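Local coordinates for protein 432aa long hypothetical deoxyribodipyrimidine photolyase (Sulfolobus tokodaii, PDB 2E0I) that probably repairs pyrimidine dimers in DNA using light and bound FAD, and carries a second FAD proposed to act as a light-harvesting cofactor, at residues Leu11-Asn16 with Leu59-Glu64; Cys26-Pro31 with Ser161-Asp166; Ser47-Ser52 with Lys178-Pro183; Leu72-Gly77 with Asp172-Phe177. One frame throughout, in Å; residues are numbered along the deposited sequence.

Contacts 1 and 4 are buried, contact 3 is partly buried, and contact 2 lies at the surface. Helix 48-66 serves contacts 1 and 3, while contacts 2 and 4 use the neighbouring strands 28-35 and 73-76 of one parallel sheet; Asn-73 links them, its OD1 2.9 Å from Thr-165 N. Contacts 2, 3 and 4 all draw their second segment from the long connection between helices 140-147 and 189-196. The chemistry follows depth: contacts 1 and 4 meet through apolar carbons, contact 2 through backbone bonds and a salt bridge, and contact 3 through an aromatic ring, a serine hydroxyl and two waters. Contact 4 lies within the chain loop closed by contact 3.

Contact 1: Leu11-Asn16 with Leu59-Glu64; sequences LRLEDN and LELDDE
Leu-13, in the loop between strand 2-7 and helix 17-25 of the alpha/beta domain, packs with Leu-61 and Glu-64 on one side of helix 48-66. The central atom is Leu-61 CD1: it lies 3.6 Å from Leu-13 CD2 and 3.7 Å from the backbone atom Arg-12 N, so one methyl covers both a side chain and the loop backbone. The other methyl of the loop leucine, Leu-13 CD1, reaches Glu-64 CB at 3.8 Å; beyond CB the glutamate chain bends at chi2 (-59°) and leads the carboxylate away to its salt bridge with Arg-190. Within the loop, Arg-12 grips Asp-15 O side-on, with NE at 3.1 Å and NH2 at 2.8 Å, both donors approaching from the same face of the carbonyl plane while the oxygen lies in the guanidinium plane. Arg-12 NH2 also forms a salt bridge with Asp-126. Phe-7 of strand 2-7 touches both leucines, completing an apolar layer between sheet and helix characteristic of the Rossmann-like domain of photolyases.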
loop_
_atom_site.group_PDB
_atom_site.type_symbol
_atom_site.label_atom_id
_atom_site.label_comp_id
_atom_site.label_asym_id
_atom_site.label_seq_id
_atom_site.Cartn_x
_atom_site.Cartn_y
_atom_site.Cartn_z
ATOM N N LEU A 11 -8.360 10.362 -3.533
ATOM C CA LEU A 11 -9.063 10.475 -4.806
ATOM C C LEU A 11 -10.571 10.224 -4.806
ATOM O O LEU A 11 -11.048 9.237 -5.380
ATOM C CB LEU A 11 -8.374 9.567 -5.824
ATOM C CG LEU A 11 -6.849 9.715 -5.846
ATOM C CD1 LEU A 11 -6.290 9.019 -7.053
ATOM C CD2 LEU A 11 -6.459 11.177 -5.879
ATOM N N ARG A 12 -11.315 11.139 -4.180
ATOM C CA ARG A 12 -12.769 11.037 -4.089
ATOM C C ARG A 12 -13.322 12.385 -3.678
ATOM O O ARG A 12 -12.570 13.238 -3.198
ATOM C CB ARG A 12 -13.163 10.005 -3.034
ATOM C CG ARG A 12 -12.671 10.364 -1.658
ATOM C CD ARG A 12 -13.161 9.411 -0.583
ATOM N NE ARG A 12 -12.854 9.920 0.755
ATOM C CZ ARG A 12 -11.652 9.879 1.320
ATOM N NH1 ARG A 12 -10.632 9.340 0.665
ATOM N NH2 ARG A 12 -11.469 10.393 2.532
ATOM N N LEU A 13 -14.629 12.575 -3.854
ATOM C CA LEU A 13 -15.281 13.825 -3.472
ATOM C C LEU A 13 -16.170 13.619 -2.250
ATOM O O LEU A 13 -16.627 14.580 -1.644
ATOM C CB LEU A 13 -16.119 14.358 -4.622
ATOM C CG LEU A 13 -15.413 14.657 -5.940
ATOM C CD1 LEU A 13 -16.398 15.363 -6.868
ATOM C CD2 LEU A 13 -14.189 15.531 -5.699
ATOM N N GLU A 14 -16.403 12.358 -1.893
ATOM C CA GLU A 14 -17.234 11.991 -0.746
ATOM C C GLU A 14 -16.399 11.769 0.499
ATOM O O GLU A 14 -15.352 11.142 0.450
ATOM C CB GLU A 14 -17.995 10.702 -1.040
ATOM C CG GLU A 14 -19.084 10.810 -2.102
ATOM C CD GLU A 14 -20.295 11.619 -1.639
ATOM O OE1 GLU A 14 -20.583 11.643 -0.418
ATOM O OE2 GLU A 14 -20.972 12.217 -2.502
ATOM N N ASP A 15 -16.882 12.270 1.624
ATOM C CA ASP A 15 -16.196 12.134 2.906
ATOM C C ASP A 15 -14.706 12.405 2.816
ATOM O O ASP A 15 -13.877 11.590 3.199
ATOM C CB ASP A 15 -16.439 10.745 3.526
ATOM C CG ASP A 15 -15.976 10.664 4.995
ATOM O OD1 ASP A 15 -16.251 11.604 5.784
ATOM O OD2 ASP A 15 -15.339 9.654 5.370
ATOM N N ASN A 16 -14.369 13.572 2.298
ATOM C CA ASN A 16 -12.981 13.971 2.193
ATOM C C ASN A 16 -12.870 15.163 3.129
ATOM O O ASN A 16 -13.338 16.257 2.810
ATOM C CB ASN A 16 -12.653 14.370 0.759
ATOM C CG ASN A 16 -11.195 14.725 0.578
ATOM O OD1 ASN A 16 -10.569 14.321 -0.402
ATOM N ND2 ASN A 16 -10.645 15.494 1.518
ATOM N N LEU A 59 -8.825 9.720 -13.402
ATOM C CA LEU A 59 -9.714 9.926 -14.545
ATOM C C LEU A 59 -11.159 9.901 -14.061
ATOM O O LEU A 59 -11.961 10.756 -14.452
ATOM C CB LEU A 59 -9.517 8.842 -15.614
ATOM C CG LEU A 59 -8.189 8.895 -16.374
ATOM C CD1 LEU A 59 -8.064 7.693 -17.279
ATOM C CD2 LEU A 59 -8.091 10.182 -17.167
ATOM N N GLU A 60 -11.486 8.936 -13.201
ATOM C CA GLU A 60 -12.841 8.819 -12.672
ATOM C C GLU A 60 -13.220 10.061 -11.859
ATOM O O GLU A 60 -14.332 10.585 -11.987
ATOM C CB GLU A 60 -12.983 7.564 -11.794
ATOM C CG GLU A 60 -14.327 6.860 -11.986
ATOM C CD GLU A 60 -14.763 5.981 -10.802
ATOM O OE1 GLU A 60 -15.115 6.532 -9.731
ATOM O OE2 GLU A 60 -14.764 4.736 -10.954
ATOM N N LEU A 61 -12.284 10.528 -11.032
ATOM C CA LEU A 61 -12.491 11.708 -10.190
ATOM C C LEU A 61 -12.782 12.925 -11.062
ATOM O O LEU A 61 -13.590 13.783 -10.705
ATOM C CB LEU A 61 -11.246 11.966 -9.340
ATOM C CG LEU A 61 -11.253 13.209 -8.449
ATOM C CD1 LEU A 61 -12.231 12.999 -7.298
ATOM C CD2 LEU A 61 -9.841 13.483 -7.922
ATOM N N ASP A 62 -12.111 12.995 -12.207
ATOM C CA ASP A 62 -12.318 14.094 -13.133
ATOM C C ASP A 62 -13.754 14.089 -13.673
ATOM O O ASP A 62 -14.333 15.142 -13.916
ATOM C CB ASP A 62 -11.330 14.001 -14.291
ATOM C CG ASP A 62 -11.500 15.136 -15.290
ATOM O OD1 ASP A 62 -11.222 16.303 -14.939
ATOM O OD2 ASP A 62 -11.928 14.854 -16.429
ATOM N N ASP A 63 -14.336 12.908 -13.860
ATOM C CA ASP A 63 -15.702 12.837 -14.350
ATOM C C ASP A 63 -16.641 13.373 -13.301
ATOM O O ASP A 63 -17.555 14.127 -13.610
ATOM C CB ASP A 63 -16.084 11.404 -14.677
ATOM C CG ASP A 63 -15.275 10.848 -15.813
ATOM O OD1 ASP A 63 -15.432 9.643 -16.126
ATOM O OD2 ASP A 63 -14.478 11.631 -16.391
ATOM N N GLU A 64 -16.423 12.981 -12.054
ATOM C CA GLU A 64 -17.275 13.449 -10.980
ATOM C C GLU A 64 -17.234 14.963 -10.894
ATOM O O GLU A 64 -18.236 15.602 -10.562
ATOM C CB GLU A 64 -16.838 12.826 -9.663
ATOM C CG GLU A 64 -17.069 11.335 -9.648
ATOM C CD GLU A 64 -18.534 10.967 -9.863
ATOM O OE1 GLU A 64 -18.810 9.820 -10.277
ATOM O OE2 GLU A 64 -19.415 11.823 -9.609
#

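Contact 2: Cys26-Pro31 with Ser161-Asp166; sequences CDRVIP and SFDVTD
Arg-28 and Asp-163 meet because Asp-163 CG stands anti to its backbone N (chi1 -169°) and the arginine chain bends at chi3 (78°), which sets NE to one side of the straight run through CG and CD. The carboxylate then lies over one face of the guanidinium, offset toward its rim, with the two planes 28° apart. Arg-28 NH2 and Asp-163 OD1 are 3.0 Å apart, but the oxygen is well out of the guanidinium plane, so this salt bridge rests on charge and stacking, with no N-H directed at OD1. Next to it, Ile-30 CG1 runs beside Asp-163 CB at 3.9 Å, the two side chains pointing the same way. The backbones are joined by two bonds, Val-29 N to Ser-161 O at 2.8 Å and Asp-163 N to Val-29 O, also 2.8 Å. Beyond the bridge, Pro-31 CD sits at the edge of the Phe-162 ring, 3.9 Å from CD1, and the ring also touches Leu-19 and Leu-23 of helix 17-25. Cys-26, just before the strand, forms a disulfide with Cys-3. Arg-28 and Ile-30 bond through their backbones to strand 2-7, whereas Val-29 turns its N and O to the opposite edge of the strand, where Pro-31 bonds to Asn-73 of strand 73-76. Val-29 thus bonds to the residues before and after Phe-162, giving its N-H to one and accepting an N-H from the other: the pattern of a parallel beta bridge, here a single one, on the edge of strand 28-35.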
loop_
_atom_site.group_PDB
_atom_site.type_symbol
_atom_site.label_atom_id
_atom_site.label_comp_id
_atom_site.label_asym_id
_atom_site.label_seq_id
_atom_site.Cartn_x
_atom_site.Cartn_y
_atom_site.Cartn_z
ATOM N N CYS A 26 -14.639 28.372 1.865
ATOM C CA CYS A 26 -14.381 29.323 0.777
ATOM C C CYS A 26 -15.569 29.389 -0.172
ATOM O O CYS A 26 -16.453 28.530 -0.138
ATOM C CB CYS A 26 -13.128 28.946 -0.038
ATOM S SG CYS A 26 -11.712 28.261 0.891
ATOM N N ASP A 27 -15.579 30.408 -1.023
ATOM C CA ASP A 27 -16.658 30.583 -1.983
ATOM C C ASP A 27 -16.490 29.639 -3.159
ATOM O O ASP A 27 -17.425 28.935 -3.548
ATOM C CB ASP A 27 -16.696 32.024 -2.489
ATOM C CG ASP A 27 -16.925 33.024 -1.371
ATOM O OD1 ASP A 27 -17.915 32.852 -0.618
ATOM O OD2 ASP A 27 -16.118 33.976 -1.248
ATOM N N ARG A 28 -15.292 29.637 -3.728
ATOM C CA ARG A 28 -14.995 28.769 -4.856
ATOM C C ARG A 28 -13.781 27.903 -4.492
ATOM O O ARG A 28 -12.883 28.334 -3.764
ATOM C CB ARG A 28 -14.707 29.614 -6.105
ATOM C CG ARG A 28 -15.590 30.848 -6.219
ATOM C CD ARG A 28 -15.309 31.677 -7.470
ATOM N NE ARG A 28 -15.896 31.094 -8.686
ATOM C CZ ARG A 28 -15.872 31.669 -9.895
ATOM N NH1 ARG A 28 -15.289 32.856 -10.069
ATOM N NH2 ARG A 28 -16.431 31.056 -10.939
ATOM N N VAL A 29 -13.771 26.671 -4.978
ATOM C CA VAL A 29 -12.668 25.774 -4.709
ATOM C C VAL A 29 -12.168 25.157 -6.008
ATOM O O VAL A 29 -12.929 24.539 -6.759
ATOM C CB VAL A 29 -13.084 24.646 -3.750
ATOM C CG1 VAL A 29 -11.989 23.599 -3.673
ATOM C CG2 VAL A 29 -13.361 25.212 -2.381
ATOM N N ILE A 30 -10.884 25.329 -6.280
ATOM C CA ILE A 30 -10.304 24.763 -7.484
ATOM C C ILE A 30 -9.645 23.424 -7.151
ATOM O O ILE A 30 -8.668 23.370 -6.403
ATOM C CB ILE A 30 -9.259 25.713 -8.093
ATOM C CG1 ILE A 30 -9.918 27.052 -8.426
ATOM C CG2 ILE A 30 -8.673 25.097 -9.347
ATOM C CD1 ILE A 30 -8.989 28.054 -9.048
ATOM N N PRO A 31 -10.186 22.321 -7.695
ATOM C CA PRO A 31 -9.634 20.984 -7.443
ATOM C C PRO A 31 -8.343 20.783 -8.230
ATOM O O PRO A 31 -8.327 20.847 -9.456
ATOM C CB PRO A 31 -10.762 20.058 -7.884
ATOM C CG PRO A 31 -11.382 20.822 -9.024
ATOM C CD PRO A 31 -11.397 22.252 -8.537
ATOM N N SER A 161 -18.737 25.042 -3.976
ATOM C CA SER A 161 -18.649 25.368 -5.396
ATOM C C SER A 161 -17.281 25.078 -5.974
ATOM O O SER A 161 -16.270 25.579 -5.487
ATOM C CB SER A 161 -18.984 26.843 -5.645
ATOM O OG SER A 161 -20.383 27.059 -5.671
ATOM N N PHE A 162 -17.251 24.274 -7.025
ATOM C CA PHE A 162 -15.992 23.946 -7.665
ATOM C C PHE A 162 -15.711 24.873 -8.848
ATOM O O PHE A 162 -16.518 24.976 -9.778
ATOM C CB PHE A 162 -16.011 22.495 -8.149
ATOM C CG PHE A 162 -15.839 21.483 -7.053
ATOM C CD1 PHE A 162 -14.589 21.258 -6.486
ATOM C CD2 PHE A 162 -16.919 20.737 -6.607
ATOM C CE1 PHE A 162 -14.419 20.298 -5.491
ATOM C CE2 PHE A 162 -16.763 19.775 -5.611
ATOM C CZ PHE A 162 -15.508 19.553 -5.051
ATOM N N ASP A 163 -14.563 25.543 -8.806
ATOM C CA ASP A 163 -14.159 26.431 -9.888
ATOM C C ASP A 163 -13.041 25.773 -10.718
ATOM O O ASP A 163 -12.593 24.667 -10.416
ATOM C CB ASP A 163 -13.697 27.771 -9.320
ATOM C CG ASP A 163 -13.512 28.825 -10.395
ATOM O OD1 ASP A 163 -14.352 28.870 -11.331
ATOM O OD2 ASP A 163 -12.537 29.611 -10.295
ATOM N N VAL A 164 -12.595 26.453 -11.767
ATOM C CA VAL A 164 -11.559 25.918 -12.641
ATOM C C VAL A 164 -10.534 26.980 -13.001
ATOM O O VAL A 164 -10.784 28.169 -12.845
ATOM C CB VAL A 164 -12.187 25.385 -13.945
ATOM C CG1 VAL A 164 -11.117 25.010 -14.947
ATOM C CG2 VAL A 164 -13.070 24.193 -13.631
ATOM N N THR A 165 -9.369 26.541 -13.460
ATOM C CA THR A 165 -8.320 27.451 -13.886
ATOM C C THR A 165 -8.055 27.097 -15.327
ATOM O O THR A 165 -7.573 26.010 -15.623
ATOM C CB THR A 165 -7.020 27.259 -13.104
ATOM O OG1 THR A 165 -7.205 27.706 -11.759
ATOM C CG2 THR A 165 -5.898 28.056 -13.741
ATOM N N ASP A 166 -8.381 28.014 -16.225
ATOM C CA ASP A 166 -8.179 27.770 -17.641
ATOM C C ASP A 166 -6.755 27.376 -18.010
ATOM O O ASP A 166 -6.560 26.490 -18.839
ATOM C CB ASP A 166 -8.610 28.995 -18.444
ATOM C CG ASP A 166 -10.122 29.120 -18.542
ATOM O OD1 ASP A 166 -10.602 30.035 -19.249
ATOM O OD2 ASP A 166 -10.832 28.298 -17.915
#

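Contact 3: Ser47-Ser52 with Lys178-Pro183; sequences SEFAVS and KKIESP
The Phe-49 ring meets Glu-181 O at its edge, near the ring plane, with CE1 3.8 Å from that oxygen; Ile-180 O and Ser-182 N approach it obliquely. The same rim atom, Phe-49 CE1, touches Ile-180 CD1 at 3.8 Å, so the ring packs against both backbone and methyl. The other branch, Ile-180 CG2, sits between its own backbone N and carbonyl carbon and rests on Glu-48 CB. Ser-52 OG lies 2.8 Å from Ile-180 O. One water donates to Ser-52 OG at 2.9 Å and accepts from Lys-179 N at 2.8 Å; another accepts from Ser-182 N at 2.7 Å and donates to Phe-49 O at 2.9 Å. Lys-178 and Glu-181 form a salt bridge, the hydrogen bond within it being weak, and both bond to Asn-56 one turn further along the helix. Ser-182 OG bonds to Thr-304 O. The segment 178-183 thus lies along the first turns of helix 48-66, which Ser-47 caps and where Ser-47 and Val-51 touch an FAD, while 178-183 itself leads on to helix 189-196.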
loop_
_atom_site.group_PDB
_atom_site.type_symbol
_atom_site.label_atom_id
_atom_site.label_comp_id
_atom_site.label_asym_id
_atom_site.label_seq_id
_atom_site.Cartn_x
_atom_site.Cartn_y
_atom_site.Cartn_z
ATOM N N SER A 47 5.806 1.805 -8.655
ATOM C CA SER A 47 5.126 0.640 -9.165
ATOM C C SER A 47 4.314 1.083 -10.385
ATOM O O SER A 47 3.558 2.050 -10.307
ATOM C CB SER A 47 4.201 0.076 -8.078
ATOM O OG SER A 47 3.343 -0.925 -8.605
ATOM N N GLU A 48 4.476 0.397 -11.515
ATOM C CA GLU A 48 3.713 0.760 -12.705
ATOM C C GLU A 48 2.241 0.453 -12.472
ATOM O O GLU A 48 1.368 1.218 -12.880
ATOM C CB GLU A 48 4.199 0.004 -13.944
ATOM C CG GLU A 48 5.505 0.496 -14.544
ATOM C CD GLU A 48 5.542 2.004 -14.791
ATOM O OE1 GLU A 48 4.502 2.593 -15.180
ATOM O OE2 GLU A 48 6.632 2.603 -14.609
ATOM N N PHE A 49 1.960 -0.666 -11.816
ATOM C CA PHE A 49 0.578 -1.029 -11.539
ATOM C C PHE A 49 -0.103 0.011 -10.649
ATOM O O PHE A 49 -1.218 0.433 -10.931
ATOM C CB PHE A 49 0.499 -2.404 -10.869
ATOM C CG PHE A 49 0.834 -3.548 -11.776
ATOM C CD1 PHE A 49 0.231 -3.673 -13.016
ATOM C CD2 PHE A 49 1.728 -4.539 -11.367
ATOM C CE1 PHE A 49 0.506 -4.768 -13.835
ATOM C CE2 PHE A 49 2.008 -5.643 -12.185
ATOM C CZ PHE A 49 1.394 -5.752 -13.416
ATOM N N ALA A 50 0.565 0.412 -9.575
ATOM C CA ALA A 50 0.012 1.409 -8.667
ATOM C C ALA A 50 -0.293 2.711 -9.397
ATOM O O ALA A 50 -1.334 3.333 -9.180
ATOM C CB ALA A 50 0.987 1.682 -7.546
ATOM N N VAL A 51 0.623 3.122 -10.266
ATOM C CA VAL A 51 0.466 4.352 -11.016
ATOM C C VAL A 51 -0.752 4.310 -11.934
ATOM O O VAL A 51 -1.515 5.281 -12.011
ATOM C CB VAL A 51 1.745 4.647 -11.818
ATOM C CG1 VAL A 51 1.552 5.853 -12.701
ATOM C CG2 VAL A 51 2.882 4.911 -10.857
ATOM N N SER A 52 -0.947 3.193 -12.623
ATOM C CA SER A 52 -2.085 3.067 -13.524
ATOM C C SER A 52 -3.383 3.186 -12.742
ATOM O O SER A 52 -4.332 3.857 -13.169
ATOM C CB SER A 52 -2.046 1.723 -14.230
ATOM O OG SER A 52 -0.860 1.617 -14.977
ATOM N N LYS A 178 0.617 6.310 -17.532
ATOM C CA LYS A 178 -0.108 5.047 -17.445
ATOM C C LYS A 178 0.497 4.162 -18.525
ATOM O O LYS A 178 0.201 4.327 -19.712
ATOM C CB LYS A 178 -1.602 5.265 -17.695
ATOM C CG LYS A 178 -2.447 4.060 -17.309
ATOM C CD LYS A 178 -3.938 4.338 -17.350
ATOM C CE LYS A 178 -4.443 4.388 -18.767
ATOM N NZ LYS A 178 -5.932 4.405 -18.807
ATOM N N LYS A 179 1.358 3.234 -18.110
ATOM C CA LYS A 179 2.056 2.353 -19.044
ATOM C C LYS A 179 1.599 0.902 -19.078
ATOM O O LYS A 179 1.627 0.265 -20.128
ATOM C CB LYS A 179 3.559 2.379 -18.752
ATOM C CG LYS A 179 4.194 3.761 -18.825
ATOM C CD LYS A 179 5.670 3.677 -18.480
ATOM C CE LYS A 179 6.298 5.044 -18.262
ATOM N NZ LYS A 179 7.714 4.918 -17.791
ATOM N N ILE A 180 1.196 0.368 -17.935
ATOM C CA ILE A 180 0.764 -1.015 -17.870
ATOM C C ILE A 180 -0.214 -1.171 -16.728
ATOM O O ILE A 180 0.139 -0.947 -15.575
ATOM C CB ILE A 180 1.967 -1.937 -17.649
ATOM C CG1 ILE A 180 1.486 -3.343 -17.305
ATOM C CG2 ILE A 180 2.852 -1.378 -16.552
ATOM C CD1 ILE A 180 2.623 -4.308 -16.983
ATOM N N GLU A 181 -1.441 -1.561 -17.057
ATOM C CA GLU A 181 -2.510 -1.723 -16.070
ATOM C C GLU A 181 -2.650 -3.138 -15.508
ATOM O O GLU A 181 -2.385 -4.120 -16.194
ATOM C CB GLU A 181 -3.850 -1.305 -16.691
ATOM C CG GLU A 181 -3.882 0.135 -17.204
ATOM C CD GLU A 181 -5.274 0.582 -17.646
ATOM O OE1 GLU A 181 -6.246 0.385 -16.874
ATOM O OE2 GLU A 181 -5.397 1.143 -18.761
ATOM N N SER A 182 -3.063 -3.243 -14.251
ATOM C CA SER A 182 -3.270 -4.548 -13.641
ATOM C C SER A 182 -4.532 -5.148 -14.236
ATOM O O SER A 182 -5.576 -4.495 -14.304
ATOM C CB SER A 182 -3.468 -4.431 -12.128
ATOM O OG SER A 182 -3.911 -5.665 -11.577
ATOM N N PRO A 183 -4.458 -6.409 -14.675
ATOM C CA PRO A 183 -5.649 -7.031 -15.252
ATOM C C PRO A 183 -6.685 -7.275 -14.164
ATOM O O PRO A 183 -7.837 -7.606 -14.444
ATOM C CB PRO A 183 -5.106 -8.341 -15.809
ATOM C CG PRO A 183 -4.035 -8.695 -14.822
ATOM C CD PRO A 183 -3.334 -7.364 -14.630
HETATM O O HOH W 1 1.950 2.272 -15.576
HETATM O O HOH W 2 -3.050 -1.364 -12.353
#

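Contact 4: Leu72-Gly77 with Asp172-Phe177; sequences LNVFFG and DFLLTF
Phe-76 and Phe-173 make the closest approach of this contact, on its partly exposed side: Phe-76 CD1 lies 3.7 Å from Phe-173 CZ. Their centroids are 5.7 Å apart and the planes 77° from each other, an oblique pairing in which CD1 falls near the plane of the Phe-173 ring, at its edge. The first torsion of Phe-76 sets CG anti to the backbone N (chi1 -179°), which places that atom 4.0 Å from Phe-173 CZ. Phe-177 adds a third ring, its CZ 3.9 Å from Phe-76 CE1. The buried side is looser between the two segments. There Val-74 CG1 is 4.1 Å from Phe-173 CD2, again at the edge of that ring, and 4.3 Å from Leu-174 CD2. The backbones stay apart, the nearest CA atoms, of Val-74 and Phe-173, being 7.9 Å distant, so side chains alone span the gap. Within 172-177, Thr-176 OG1 donates to Phe-173 O, tying that turn together. Strand 73-76 is the outermost of the sheet on this side: Asn-73 and Phe-75 bond to strand 28-35, Val-74 to Met-169. Leu-174 reaches Ile-55 and Leu-58 of helix 48-66, and Phe-177 touches Leu-40, so the 172-177 turn packs against the edge strand and against helices 37-40 and 48-66.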
loop_
_atom_site.group_PDB
_atom_site.type_symbol
_atom_site.label_atom_id
_atom_site.label_comp_id
_atom_site.label_asym_id
_atom_site.label_seq_id
_atom_site.Cartn_x
_atom_site.Cartn_y
_atom_site.Cartn_z
ATOM N N LEU A 72 -10.769 18.419 -13.053
ATOM C CA LEU A 72 -9.516 18.329 -12.342
ATOM C C LEU A 72 -8.481 19.235 -13.027
ATOM O O LEU A 72 -8.264 19.150 -14.239
ATOM C CB LEU A 72 -9.041 16.876 -12.333
ATOM C CG LEU A 72 -7.854 16.604 -11.420
ATOM C CD1 LEU A 72 -8.208 17.048 -10.003
ATOM C CD2 LEU A 72 -7.501 15.122 -11.466
ATOM N N ASN A 73 -7.867 20.112 -12.239
ATOM C CA ASN A 73 -6.852 21.037 -12.723
ATOM C C ASN A 73 -5.491 20.415 -12.455
ATOM O O ASN A 73 -5.060 20.331 -11.302
ATOM C CB ASN A 73 -6.976 22.365 -11.979
ATOM C CG ASN A 73 -8.264 23.101 -12.312
ATOM O OD1 ASN A 73 -8.358 23.799 -13.326
ATOM N ND2 ASN A 73 -9.270 22.934 -11.466
ATOM N N VAL A 74 -4.813 19.988 -13.518
ATOM C CA VAL A 74 -3.518 19.331 -13.371
ATOM C C VAL A 74 -2.301 20.209 -13.644
ATOM O O VAL A 74 -2.288 21.012 -14.574
ATOM C CB VAL A 74 -3.437 18.086 -14.277
ATOM C CG1 VAL A 74 -2.108 17.382 -14.080
ATOM C CG2 VAL A 74 -4.598 17.149 -13.966
ATOM N N PHE A 75 -1.276 20.032 -12.816
ATOM C CA PHE A 75 -0.022 20.770 -12.922
ATOM C C PHE A 75 1.121 19.778 -12.861
ATOM O O PHE A 75 0.931 18.643 -12.433
ATOM C CB PHE A 75 0.099 21.756 -11.768
ATOM C CG PHE A 75 -0.916 22.857 -11.810
ATOM C CD1 PHE A 75 -0.664 24.018 -12.538
ATOM C CD2 PHE A 75 -2.142 22.725 -11.153
ATOM C CE1 PHE A 75 -1.617 25.035 -12.616
ATOM C CE2 PHE A 75 -3.108 23.734 -11.219
ATOM C CZ PHE A 75 -2.845 24.897 -11.956
ATOM N N PHE A 76 2.308 20.197 -13.275
ATOM C CA PHE A 76 3.452 19.298 -13.252
ATOM C C PHE A 76 4.643 19.949 -12.575
ATOM O O PHE A 76 4.886 21.144 -12.756
ATOM C CB PHE A 76 3.826 18.879 -14.679
ATOM C CG PHE A 76 4.980 17.927 -14.746
ATOM C CD1 PHE A 76 4.807 16.579 -14.442
ATOM C CD2 PHE A 76 6.259 18.389 -15.065
ATOM C CE1 PHE A 76 5.892 15.698 -14.452
ATOM C CE2 PHE A 76 7.348 17.523 -15.078
ATOM C CZ PHE A 76 7.164 16.171 -14.769
ATOM N N GLY A 77 5.377 19.153 -11.797
ATOM C CA GLY A 77 6.551 19.646 -11.094
ATOM C C GLY A 77 6.556 19.267 -9.624
ATOM O O GLY A 77 5.676 18.552 -9.154
ATOM N N ASP A 172 -5.844 14.372 -19.272
ATOM C CA ASP A 172 -5.266 13.818 -20.502
ATOM C C ASP A 172 -3.737 13.713 -20.358
ATOM O O ASP A 172 -3.127 12.720 -20.740
ATOM C CB ASP A 172 -5.603 14.714 -21.718
ATOM C CG ASP A 172 -6.845 14.232 -22.510
ATOM O OD1 ASP A 172 -7.206 14.887 -23.526
ATOM O OD2 ASP A 172 -7.459 13.205 -22.128
ATOM N N PHE A 173 -3.129 14.755 -19.804
ATOM C CA PHE A 173 -1.685 14.805 -19.606
ATOM C C PHE A 173 -1.145 13.615 -18.835
ATOM O O PHE A 173 -0.054 13.134 -19.127
ATOM C CB PHE A 173 -1.297 16.089 -18.863
ATOM C CG PHE A 173 0.121 16.096 -18.368
ATOM C CD1 PHE A 173 1.189 16.092 -19.265
ATOM C CD2 PHE A 173 0.391 16.051 -17.006
ATOM C CE1 PHE A 173 2.510 16.036 -18.806
ATOM C CE2 PHE A 173 1.707 15.994 -16.537
ATOM C CZ PHE A 173 2.769 15.985 -17.439
ATOM N N LEU A 174 -1.912 13.145 -17.853
ATOM C CA LEU A 174 -1.494 12.026 -17.019
ATOM C C LEU A 174 -1.384 10.682 -17.738
ATOM O O LEU A 174 -0.714 9.769 -17.239
ATOM C CB LEU A 174 -2.421 11.906 -15.807
ATOM C CG LEU A 174 -2.363 13.099 -14.845
ATOM C CD1 LEU A 174 -3.429 12.950 -13.794
ATOM C CD2 LEU A 174 -0.989 13.201 -14.208
ATOM N N LEU A 175 -2.011 10.562 -18.909
ATOM C CA LEU A 175 -1.965 9.314 -19.665
ATOM C C LEU A 175 -0.547 8.865 -20.065
ATOM O O LEU A 175 -0.316 7.691 -20.368
ATOM C CB LEU A 175 -2.862 9.399 -20.910
ATOM C CG LEU A 175 -4.369 9.161 -20.731
ATOM C CD1 LEU A 175 -4.588 8.183 -19.582
ATOM C CD2 LEU A 175 -5.093 10.457 -20.430
ATOM N N THR A 176 0.405 9.785 -20.051
ATOM C CA THR A 176 1.780 9.439 -20.403
ATOM C C THR A 176 2.358 8.456 -19.412
ATOM O O THR A 176 3.137 7.578 -19.780
ATOM C CB THR A 176 2.709 10.639 -20.350
ATOM O OG1 THR A 176 2.101 11.746 -21.035
ATOM C CG2 THR A 176 4.045 10.285 -20.992
ATOM N N PHE A 177 1.982 8.631 -18.149
ATOM C CA PHE A 177 2.477 7.806 -17.062
ATOM C C PHE A 177 1.782 6.469 -16.908
ATOM O O PHE A 177 2.289 5.591 -16.216
ATOM C CB PHE A 177 2.384 8.591 -15.757
ATOM C CG PHE A 177 3.133 9.889 -15.784
ATOM C CD1 PHE A 177 4.527 9.905 -15.828
ATOM C CD2 PHE A 177 2.447 11.099 -15.789
ATOM C CE1 PHE A 177 5.224 11.111 -15.879
ATOM C CE2 PHE A 177 3.130 12.303 -15.840
ATOM C CZ PHE A 177 4.522 12.311 -15.885
#